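Triggering receptor expressed on myeloid cells 1 (Mus musculus, PDB 1U9K) amplifies inflammatory responses through the adapter TYROBP/DAP12 as a cell surface receptor, of which this chain is the extracellular V-type immunoglobulin domain. Local coordinates at residues A29-A34 and C93-P98; V48-P53 and F65-D70. All blocks are in the same frame, centred on the assembly; numbering follows the deposited sequence.

In the fold
Contacts 1 and 2 lie side by side in one V-type immunoglobulin domain, their centres about 10 Å apart. Contact 1 pairs two neighbouring strands within the five-stranded sheet. Contact 2 starts at the next strand of that sheet, 45-49, and reaches across to strand 65-70 of the opposing four-stranded sheet. Thr50 is the joint between them. Its N lies 3.0 Å from Lys33 O, a probable hydrogen bond. Its O takes a probable hydrogen bond from Gln32 NE2 at 2.8 Å. A bound zinc ion sits at the outer end of contact 1, on His97. The side chain of Thr50 is about 11 Å from that zinc.

Contact 1: residues A29-A34 and C93-P98; sequences ANSQKA and CVIYHP. With ZN (zinc ion), chain D.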
loop_
_atom_site.group_PDB
_atom_site.type_symbol
_atom_site.label_atom_id
_atom_site.label_comp_id
_atom_site.label_asym_id
_atom_site.label_seq_id
_atom_site.Cartn_x
_atom_site.Cartn_y
_atom_site.Cartn_z
ATOM N N ALA A 29 -13.359 -5.041 7.243
ATOM C CA ALA A 29 -12.671 -5.582 8.433
ATOM C C ALA A 29 -12.035 -6.956 8.103
ATOM O O ALA A 29 -10.856 -7.175 8.390
ATOM C CB ALA A 29 -13.576 -5.711 9.608
ATOM N N ASN A 30 -12.807 -7.803 7.436
ATOM C CA ASN A 30 -12.389 -9.171 7.129
ATOM C C ASN A 30 -11.947 -9.324 5.650
ATOM O O ASN A 30 -12.220 -10.340 4.982
ATOM C CB ASN A 30 -13.507 -10.155 7.496
ATOM C CG ASN A 30 -12.990 -11.592 7.659
ATOM O OD1 ASN A 30 -11.778 -11.783 7.755
ATOM N ND2 ASN A 30 -13.886 -12.593 7.657
ATOM N N SER A 31 -11.342 -8.294 5.117
ATOM C CA SER A 31 -10.812 -8.340 3.769
ATOM C C SER A 31 -9.302 -8.220 3.832
ATOM O O SER A 31 -8.718 -7.560 4.725
ATOM C CB SER A 31 -11.379 -7.197 2.889
ATOM O OG SER A 31 -12.770 -7.297 2.767
ATOM N N GLN A 32 -8.671 -8.828 2.847
ATOM C CA GLN A 32 -7.269 -8.637 2.612
ATOM C C GLN A 32 -6.992 -7.222 2.030
ATOM O O GLN A 32 -7.806 -6.643 1.260
ATOM C CB GLN A 32 -6.768 -9.726 1.647
ATOM C CG GLN A 32 -5.287 -9.867 1.614
ATOM C CD GLN A 32 -4.858 -11.152 0.905
ATOM O OE1 GLN A 32 -5.501 -11.571 -0.053
ATOM N NE2 GLN A 32 -3.790 -11.775 1.382
ATOM N N LYS A 33 -5.829 -6.700 2.387
ATOM C CA LYS A 33 -5.339 -5.439 1.859
ATOM C C LYS A 33 -3.977 -5.612 1.233
ATOM O O LYS A 33 -3.246 -6.549 1.526
ATOM C CB LYS A 33 -5.326 -4.335 2.913
ATOM C CG LYS A 33 -6.731 -4.034 3.483
ATOM C CD LYS A 33 -6.923 -4.640 4.820
ATOM C CE LYS A 33 -8.329 -4.396 5.394
ATOM N NZ LYS A 33 -8.618 -5.334 6.446
ATOM N N ALA A 34 -3.649 -4.701 0.319
ATOM C CA ALA A 34 -2.428 -4.803 -0.418
ATOM C C ALA A 34 -1.900 -3.442 -0.808
ATOM O O ALA A 34 -2.643 -2.458 -0.958
ATOM C CB ALA A 34 -2.600 -5.629 -1.619
ATOM N N CYS A 93 -2.739 1.714 -2.276
ATOM C CA CYS A 93 -3.266 0.733 -1.319
ATOM C C CYS A 93 -4.662 0.309 -1.788
ATOM O O CYS A 93 -5.464 1.146 -2.246
ATOM C CB CYS A 93 -3.551 1.366 0.053
ATOM S SG CYS A 93 -2.196 2.109 0.933
ATOM N N VAL A 94 -4.957 -0.977 -1.644
ATOM C CA VAL A 94 -6.213 -1.523 -2.091
ATOM C C VAL A 94 -6.764 -2.569 -1.151
ATOM O O VAL A 94 -6.032 -3.205 -0.361
ATOM C CB VAL A 94 -6.085 -2.183 -3.445
ATOM C CG1 VAL A 94 -5.635 -1.184 -4.516
ATOM C CG2 VAL A 94 -5.185 -3.452 -3.364
ATOM N N ILE A 95 -8.077 -2.718 -1.215
ATOM C CA ILE A 95 -8.718 -3.982 -0.802
ATOM C C ILE A 95 -8.425 -4.967 -1.929
ATOM O O ILE A 95 -8.765 -4.713 -3.094
ATOM C CB ILE A 95 -10.195 -3.837 -0.578
ATOM C CG1 ILE A 95 -10.514 -2.711 0.414
ATOM C CG2 ILE A 95 -10.813 -5.230 -0.127
ATOM C CD1 ILE A 95 -9.852 -2.866 1.780
ATOM N N TYR A 96 -7.812 -6.085 -1.551
ATOM C CA TYR A 96 -7.347 -7.123 -2.413
ATOM C C TYR A 96 -8.197 -8.383 -2.323
ATOM O O TYR A 96 -8.290 -9.043 -1.265
ATOM C CB TYR A 96 -5.918 -7.417 -2.075
ATOM C CG TYR A 96 -5.172 -8.315 -3.051
ATOM C CD1 TYR A 96 -4.773 -7.861 -4.305
ATOM C CD2 TYR A 96 -4.819 -9.607 -2.668
ATOM C CE1 TYR A 96 -4.082 -8.690 -5.180
ATOM C CE2 TYR A 96 -4.131 -10.451 -3.528
ATOM C CZ TYR A 96 -3.746 -9.975 -4.773
ATOM O OH TYR A 96 -3.078 -10.821 -5.601
ATOM N N HIS A 97 -8.854 -8.689 -3.433
ATOM C CA HIS A 97 -9.787 -9.817 -3.505
ATOM C C HIS A 97 -9.900 -10.358 -4.925
ATOM O O HIS A 97 -10.970 -10.319 -5.519
ATOM C CB HIS A 97 -11.164 -9.407 -2.983
ATOM C CG HIS A 97 -11.686 -8.075 -3.576
ATOM N ND1 HIS A 97 -12.805 -7.432 -3.092
ATOM C CD2 HIS A 97 -11.223 -7.312 -4.593
ATOM C CE1 HIS A 97 -13.008 -6.327 -3.786
ATOM N NE2 HIS A 97 -12.063 -6.231 -4.702
ATOM N N PRO A 98 -8.816 -10.897 -5.472
ATOM C CA PRO A 98 -8.859 -11.380 -6.847
ATOM C C PRO A 98 -9.741 -12.646 -6.950
ATOM O O PRO A 98 -9.831 -13.395 -5.974
ATOM C CB PRO A 98 -7.395 -11.685 -7.185
ATOM C CG PRO A 98 -6.749 -11.946 -5.891
ATOM C CD PRO A 98 -7.509 -11.115 -4.833
HETATM ZN ZN ZN D . -13.830 -7.983 -1.128
HETATM O O HOH W 1 -10.235 -9.717 0.632
#
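Val94 N donates to Ala34 O at 2.8 Å, and Ala34 N donates back to Val94 O. The two residues form an antiparallel hydrogen-bonded pair. Further along, Tyr96 N bonds to Gln32 O at 2.9 Å. Beyond it a water bridges Gln32 N and Tyr96 O. Gln32, Ala34, Val94 and Tyr96 project to one face of the sheet. Both Gln32 and Tyr96 have CG anti to the backbone N (chi1 -164° and -169°), and their side chains run side by side. Gln32 OE1 meets the ring edge in plane, 3.3 Å from Tyr96 CD2. Its NE2 is held by Thr50 O. Pro98 CD covers one ring face, over the centre.

Lys33 and Ile95 project to the other face, with Lys33 CG 3.7 Å from Ile95 CD1. The lysine chain bends at chi2, and NZ donates to Ser31 O at 2.8 Å and to Tyr28 O, with a cation-pi contact to Phe23. An alanine here would probably leave both carbonyls without their charged donor and open a gap beside Ile95 CD1. Ile95 CG2 packs on Ser31 CB at 3.6 Å. Next to Tyr96, His97 ND1 binds the zinc ion at 2.3 Å, while NE2 bonds to Asp101 O. Cys93 forms the disulfide with Cys21 that ties the two sheets together. The pairing of strand 32-37 with 89-96 is that of strands C and F in the immunoglobulin V-set fold.

Contact 2: residues V48-P53 and F65-D70; sequences VVTQRP and FTLKHD
The backbones of 48-50 and 65-69 run in nearly the same direction, 17° apart, with Val48 CA 6.9 Å from Phe65 CA. No hydrogen bond joins the segments. They face each other across the immunoglobulin beta-sandwich: Val48 and Val49 end strand 45-49 of one sheet, and 65-70 is a strand of the other. Side chains fill the space between them.

Val48, Thr50, Phe65, Leu67 and His69 all start toward the opposite segment. Val48 CG1 packs against Phe65 CB at 3.9 Å. The phenyl ring beyond it turns off from the segment 48-53. Val48 and Leu67 point in opposite senses and pass flank to flank, and both valine methyls lie 4.1 Å from Leu67 CD2. That single leucine methyl also rests on backbone, 3.7 Å from Val49 C. Around it, Val60, Leu76 and Val78 of its own sheet also touch Leu67.

Thr50 splits its two branches. OG1 bonds to Lys33 N, which ties the residue to strand 32-37. CG2 lies anti to the carbonyl carbon and serves the apolar side. The side chain crosses both Leu67 and His69 at about a right angle. The His69 ring meets that of Phe23 with the planes about 15° apart. Thr50 CG2 spans the two partners, 3.9 Å from Leu67 CD2 and 4.0 Å from His69 CB.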
loop_
_atom_site.group_PDB
_atom_site.type_symbol
_atom_site.label_atom_id
_atom_site.label_comp_id
_atom_site.label_asym_id
_atom_site.label_seq_id
_atom_site.Cartn_x
_atom_site.Cartn_y
_atom_site.Cartn_z
ATOM N N VAL A 48 2.932 -6.425 -1.521
ATOM C CA VAL A 48 2.845 -6.944 -0.163
ATOM C C VAL A 48 1.373 -6.981 0.182
ATOM O O VAL A 48 0.640 -6.112 -0.217
ATOM C CB VAL A 48 3.708 -6.106 0.829
ATOM C CG1 VAL A 48 3.312 -4.640 0.850
ATOM C CG2 VAL A 48 3.687 -6.736 2.261
ATOM N N VAL A 49 0.981 -8.023 0.880
ATOM C CA VAL A 49 -0.404 -8.238 1.274
ATOM C C VAL A 49 -0.518 -8.560 2.740
ATOM O O VAL A 49 0.436 -9.042 3.321
ATOM C CB VAL A 49 -1.045 -9.390 0.480
ATOM C CG1 VAL A 49 -1.091 -9.053 -1.003
ATOM C CG2 VAL A 49 -0.285 -10.686 0.716
ATOM N N THR A 50 -1.664 -8.260 3.351
ATOM C CA THR A 50 -1.909 -8.718 4.699
ATOM C C THR A 50 -2.217 -10.187 4.714
ATOM O O THR A 50 -2.471 -10.809 3.671
ATOM C CB THR A 50 -3.039 -7.941 5.389
ATOM O OG1 THR A 50 -4.261 -8.069 4.648
ATOM C CG2 THR A 50 -2.768 -6.471 5.419
ATOM N N GLN A 51 -2.126 -10.783 5.904
ATOM C CA GLN A 51 -2.375 -12.228 6.035
ATOM C C GLN A 51 -3.528 -12.519 6.977
ATOM O O GLN A 51 -3.943 -11.664 7.768
ATOM C CB GLN A 51 -1.120 -12.976 6.468
ATOM C CG GLN A 51 -0.051 -13.159 5.335
ATOM C CD GLN A 51 -0.539 -13.933 4.072
ATOM O OE1 GLN A 51 -1.319 -14.895 4.153
ATOM N NE2 GLN A 51 -0.029 -13.531 2.925
ATOM N N ARG A 52 -4.052 -13.740 6.854
ATOM C CA ARG A 52 -5.153 -14.214 7.657
ATOM C C ARG A 52 -4.695 -14.385 9.106
ATOM O O ARG A 52 -3.532 -14.728 9.326
ATOM C CB ARG A 52 -5.700 -15.558 7.117
ATOM C CG ARG A 52 -6.933 -15.359 6.190
ATOM C CD ARG A 52 -7.492 -16.631 5.524
ATOM N NE ARG A 52 -8.347 -16.290 4.375
ATOM C CZ ARG A 52 -7.928 -16.121 3.100
ATOM N NH1 ARG A 52 -6.635 -16.254 2.754
ATOM N NH2 ARG A 52 -8.804 -15.791 2.149
ATOM N N PRO A 53 -5.583 -14.186 10.101
ATOM C CA PRO A 53 -6.979 -13.736 9.932
ATOM C C PRO A 53 -7.015 -12.256 9.640
ATOM O O PRO A 53 -6.285 -11.472 10.280
ATOM C CB PRO A 53 -7.610 -13.982 11.307
ATOM C CG PRO A 53 -6.645 -14.727 12.056
ATOM C CD PRO A 53 -5.268 -14.449 11.514
ATOM N N PHE A 65 9.397 -3.460 1.943
ATOM C CA PHE A 65 8.014 -3.060 2.195
ATOM C C PHE A 65 7.587 -3.555 3.592
ATOM O O PHE A 65 7.941 -4.660 3.996
ATOM C CB PHE A 65 7.074 -3.641 1.145
ATOM C CG PHE A 65 7.438 -3.274 -0.242
ATOM C CD1 PHE A 65 8.278 -4.052 -0.973
ATOM C CD2 PHE A 65 6.919 -2.138 -0.821
ATOM C CE1 PHE A 65 8.642 -3.705 -2.244
ATOM C CE2 PHE A 65 7.278 -1.799 -2.095
ATOM C CZ PHE A 65 8.165 -2.578 -2.793
ATOM N N THR A 66 6.851 -2.706 4.297
ATOM C CA THR A 66 6.203 -3.078 5.523
ATOM C C THR A 66 4.767 -2.592 5.430
ATOM O O THR A 66 4.499 -1.471 5.044
ATOM C CB THR A 66 6.916 -2.415 6.724
ATOM O OG1 THR A 66 8.220 -2.979 6.845
ATOM C CG2 THR A 66 6.218 -2.766 8.046
ATOM N N LEU A 67 3.819 -3.467 5.750
ATOM C CA LEU A 67 2.427 -3.106 5.839
ATOM C C LEU A 67 1.985 -3.285 7.232
ATOM O O LEU A 67 2.103 -4.388 7.808
ATOM C CB LEU A 67 1.667 -4.057 4.966
ATOM C CG LEU A 67 0.379 -3.754 4.300
ATOM C CD1 LEU A 67 0.481 -2.456 3.559
ATOM C CD2 LEU A 67 0.109 -4.954 3.328
ATOM N N LYS A 68 1.461 -2.240 7.828
ATOM C CA LYS A 68 0.919 -2.364 9.168
ATOM C C LYS A 68 -0.569 -2.311 8.997
ATOM O O LYS A 68 -1.097 -1.379 8.394
ATOM C CB LYS A 68 1.414 -1.256 10.049
ATOM C CG LYS A 68 2.807 -1.392 10.595
ATOM C CD LYS A 68 3.095 -0.110 11.413
ATOM C CE LYS A 68 4.295 -0.254 12.398
ATOM N NZ LYS A 68 5.491 -0.044 11.524
ATOM N N HIS A 69 -1.234 -3.346 9.445
ATOM C CA HIS A 69 -2.686 -3.413 9.491
ATOM C C HIS A 69 -3.150 -3.040 10.880
ATOM O O HIS A 69 -3.022 -3.826 11.827
ATOM C CB HIS A 69 -3.172 -4.799 9.066
ATOM C CG HIS A 69 -4.701 -4.998 9.215
ATOM N ND1 HIS A 69 -5.618 -4.354 8.412
ATOM C CD2 HIS A 69 -5.418 -5.763 10.070
ATOM C CE1 HIS A 69 -6.837 -4.715 8.767
ATOM N NE2 HIS A 69 -6.744 -5.568 9.769
ATOM N N ASP A 70 -3.763 -1.858 10.999
ATOM C CA ASP A 70 -4.145 -1.305 12.261
ATOM C C ASP A 70 -5.640 -1.056 12.317
ATOM O O ASP A 70 -6.077 0.073 12.321
ATOM C CB ASP A 70 -3.347 -0.019 12.465
ATOM C CG ASP A 70 -3.336 0.479 13.882
ATOM O OD1 ASP A 70 -4.196 0.130 14.751
ATOM O OD2 ASP A 70 -2.488 1.323 14.189
#